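Side-chain contact in agarase (Pseudoalteromonas fuliginea, PDB 6XJ9), which probably hydrolyses agarose chains as a family GH50 glycoside hydrolase of a marine bacterium: residues G453-I456 / G457-T461. Numbering follows the deposited sequence.
Sequences GWII and GDFKT
Phe459 turns its ring back along the chain toward Ile455, four residues earlier, and the two side chains cross at about a right angle. The touching atoms are CG2 of Ile455 and CE2 of Phe459, 4.0 Å apart, an apolar contact made by the short branch of the isoleucine. CG1 of Ile455 lies beside the backbone N (chi1 -59°), carrying the end of the side chain away from the ring. CG of Phe459 sits between its backbone N and carbonyl carbon (chi1 40°), which brings the ring against the preceding backbone: CE2 of Phe459 is 3.7 Å from C of Ile456, and C of Gly457 sits 4.0 Å above the ring plane, displaced toward the rim. Both residues belong to the irregular link between strands 449-453 and 461-463, in what is probably the (beta/alpha)8-barrel catalytic domain expected of a GH50 agarase. Cutting Phe459 back to an alanine is likely to leave the Ile455 methyl and the Gly457 backbone without their aromatic neighbour and to open a gap beside helix 478-495. From that helix, Phe480 touches Ile455 and meets the Phe459 ring edge-to-face, while Arg483 donates through NH1 to O of Ile456. Asp507 and Asp477 accept hydrogen bonds from the backbone N atoms of Ile455 and Lys460, respectively.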
ATOM      1  N   GLY A 453      31.507  18.143  -4.353  1.00 21.43           N
ATOM      2  CA  GLY A 453      31.902  19.404  -4.962  1.00 22.09           C
ATOM      3  C   GLY A 453      31.729  19.356  -6.479  1.00 22.26           C
ATOM      4  O   GLY A 453      31.635  18.271  -7.051  1.00 21.06           O
ATOM      5  N   TRP A 454      31.618  20.545  -7.091  1.00 21.93           N
ATOM      6  CA  TRP A 454      31.614  20.739  -8.532  1.00 21.49           C
ATOM      7  C   TRP A 454      32.913  21.435  -8.914  1.00 21.48           C
ATOM      8  O   TRP A 454      33.231  22.470  -8.337  1.00 21.42           O
ATOM      9  CB  TRP A 454      30.463  21.660  -8.957  1.00 23.99           C
ATOM     10  CG  TRP A 454      29.080  21.243  -8.573  1.00 25.47           C
ATOM     11  CD1 TRP A 454      28.352  21.679  -7.501  1.00 25.69           C
ATOM     12  CD2 TRP A 454      28.233  20.338  -9.299  1.00 26.84           C
ATOM     13  NE1 TRP A 454      27.120  21.085  -7.493  1.00 27.21           N
ATOM     14  CE2 TRP A 454      27.018  20.253  -8.580  1.00 26.87           C
ATOM     15  CE3 TRP A 454      28.389  19.581 -10.469  1.00 26.32           C
ATOM     16  CZ2 TRP A 454      25.959  19.455  -9.012  1.00 27.21           C
ATOM     17  CZ3 TRP A 454      27.344  18.790 -10.888  1.00 26.62           C
ATOM     18  CH2 TRP A 454      26.147  18.723 -10.164  1.00 26.99           C
ATOM     19  N   ILE A 455      33.623  20.908  -9.917  1.00 20.51           N
ATOM     20  CA  ILE A 455      34.779  21.609 -10.454  1.00 20.40           C
ATOM     21  C   ILE A 455      34.319  22.559 -11.560  1.00 22.30           C
ATOM     22  O   ILE A 455      33.883  22.132 -12.636  1.00 21.99           O
ATOM     23  CB  ILE A 455      35.896  20.649 -10.908  1.00 19.41           C
ATOM     24  CG1 ILE A 455      36.364  19.774  -9.738  1.00 19.17           C
ATOM     25  CG2 ILE A 455      37.050  21.442 -11.494  1.00 18.47           C
ATOM     26  CD1 ILE A 455      37.380  18.719 -10.130  1.00 20.12           C
ATOM     27  N   ILE A 456      34.412  23.854 -11.250  1.00 22.39           N
ATOM     28  CA  ILE A 456      33.940  24.932 -12.098  1.00 25.83           C
ATOM     29  C   ILE A 456      35.072  25.944 -12.195  1.00 26.46           C
ATOM     30  O   ILE A 456      35.809  26.131 -11.232  1.00 27.17           O
ATOM     31  CB  ILE A 456      32.673  25.577 -11.494  1.00 25.44           C
ATOM     32  CG1 ILE A 456      31.489  24.608 -11.427  1.00 27.46           C
ATOM     33  CG2 ILE A 456      32.310  26.877 -12.191  1.00 26.52           C
ATOM     34  CD1 ILE A 456      31.028  24.055 -12.755  1.00 32.15           C
ATOM     35  N   GLY A 457      35.194  26.601 -13.349  1.00 27.83           N
ATOM     36  CA  GLY A 457      36.264  27.572 -13.514  1.00 27.94           C
ATOM     37  C   GLY A 457      36.378  28.091 -14.939  1.00 28.97           C
ATOM     38  O   GLY A 457      35.538  27.797 -15.789  1.00 27.76           O
ATOM     39  N   ASP A 458      37.450  28.854 -15.175  1.00 30.25           N
ATOM     40  CA  ASP A 458      37.682  29.499 -16.452  1.00 31.62           C
ATOM     41  C   ASP A 458      38.797  28.772 -17.198  1.00 32.15           C
ATOM     42  O   ASP A 458      39.346  29.313 -18.154  1.00 32.58           O
ATOM     43  CB  ASP A 458      38.009  30.985 -16.259  1.00 36.41           C
ATOM     44  CG  ASP A 458      36.850  31.820 -15.735  1.00 38.21           C
ATOM     45  OD1 ASP A 458      35.704  31.599 -16.185  1.00 40.23           O
ATOM     46  OD2 ASP A 458      37.102  32.690 -14.879  1.00 40.49           O
ATOM     47  N   PHE A 459      39.141  27.552 -16.748  1.00 28.33           N
ATOM     48  CA  PHE A 459      40.074  26.709 -17.480  1.00 25.56           C
ATOM     49  C   PHE A 459      39.560  26.526 -18.909  1.00 24.54           C
ATOM     50  O   PHE A 459      38.391  26.762 -19.176  1.00 23.04           O
ATOM     51  CB  PHE A 459      40.293  25.372 -16.759  1.00 24.29           C
ATOM     52  CG  PHE A 459      39.045  24.772 -16.164  1.00 22.78           C
ATOM     53  CD1 PHE A 459      38.084  24.182 -16.975  1.00 22.42           C
ATOM     54  CD2 PHE A 459      38.807  24.841 -14.803  1.00 22.26           C
ATOM     55  CE1 PHE A 459      36.922  23.655 -16.432  1.00 22.68           C
ATOM     56  CE2 PHE A 459      37.644  24.314 -14.259  1.00 23.15           C
ATOM     57  CZ  PHE A 459      36.706  23.718 -15.075  1.00 22.65           C
ATOM     58  N   LYS A 460      40.452  26.122 -19.820  1.00 25.12           N
ATOM     59  CA  LYS A 460      40.105  25.801 -21.194  1.00 24.84           C
ATOM     60  C   LYS A 460      39.160  24.602 -21.223  1.00 24.47           C
ATOM     61  O   LYS A 460      39.131  23.800 -20.294  1.00 22.96           O
ATOM     62  CB  LYS A 460      41.377  25.444 -21.965  1.00 26.27           C
ATOM     63  CG  LYS A 460      42.263  26.619 -22.359  1.00 28.00           C
ATOM     64  CD  LYS A 460      43.672  26.180 -22.694  1.00 30.02           C
ATOM     65  CE  LYS A 460      44.230  26.850 -23.931  1.00 34.27           C
ATOM     66  NZ  LYS A 460      44.491  28.287 -23.705  1.00 33.20           N
ATOM     67  N   THR A 461      38.412  24.465 -22.321  1.00 24.31           N
ATOM     68  CA  THR A 461      37.397  23.429 -22.405  1.00 25.39           C
ATOM     69  C   THR A 461      37.547  22.633 -23.697  1.00 25.86           C
ATOM     70  O   THR A 461      38.219  23.071 -24.631  1.00 26.30           O
ATOM     71  CB  THR A 461      36.000  24.038 -22.270  1.00 25.84           C
ATOM     72  OG1 THR A 461      35.812  24.922 -23.382  1.00 27.60           O
ATOM     73  CG2 THR A 461      35.824  24.771 -20.957  1.00 25.49           C
TER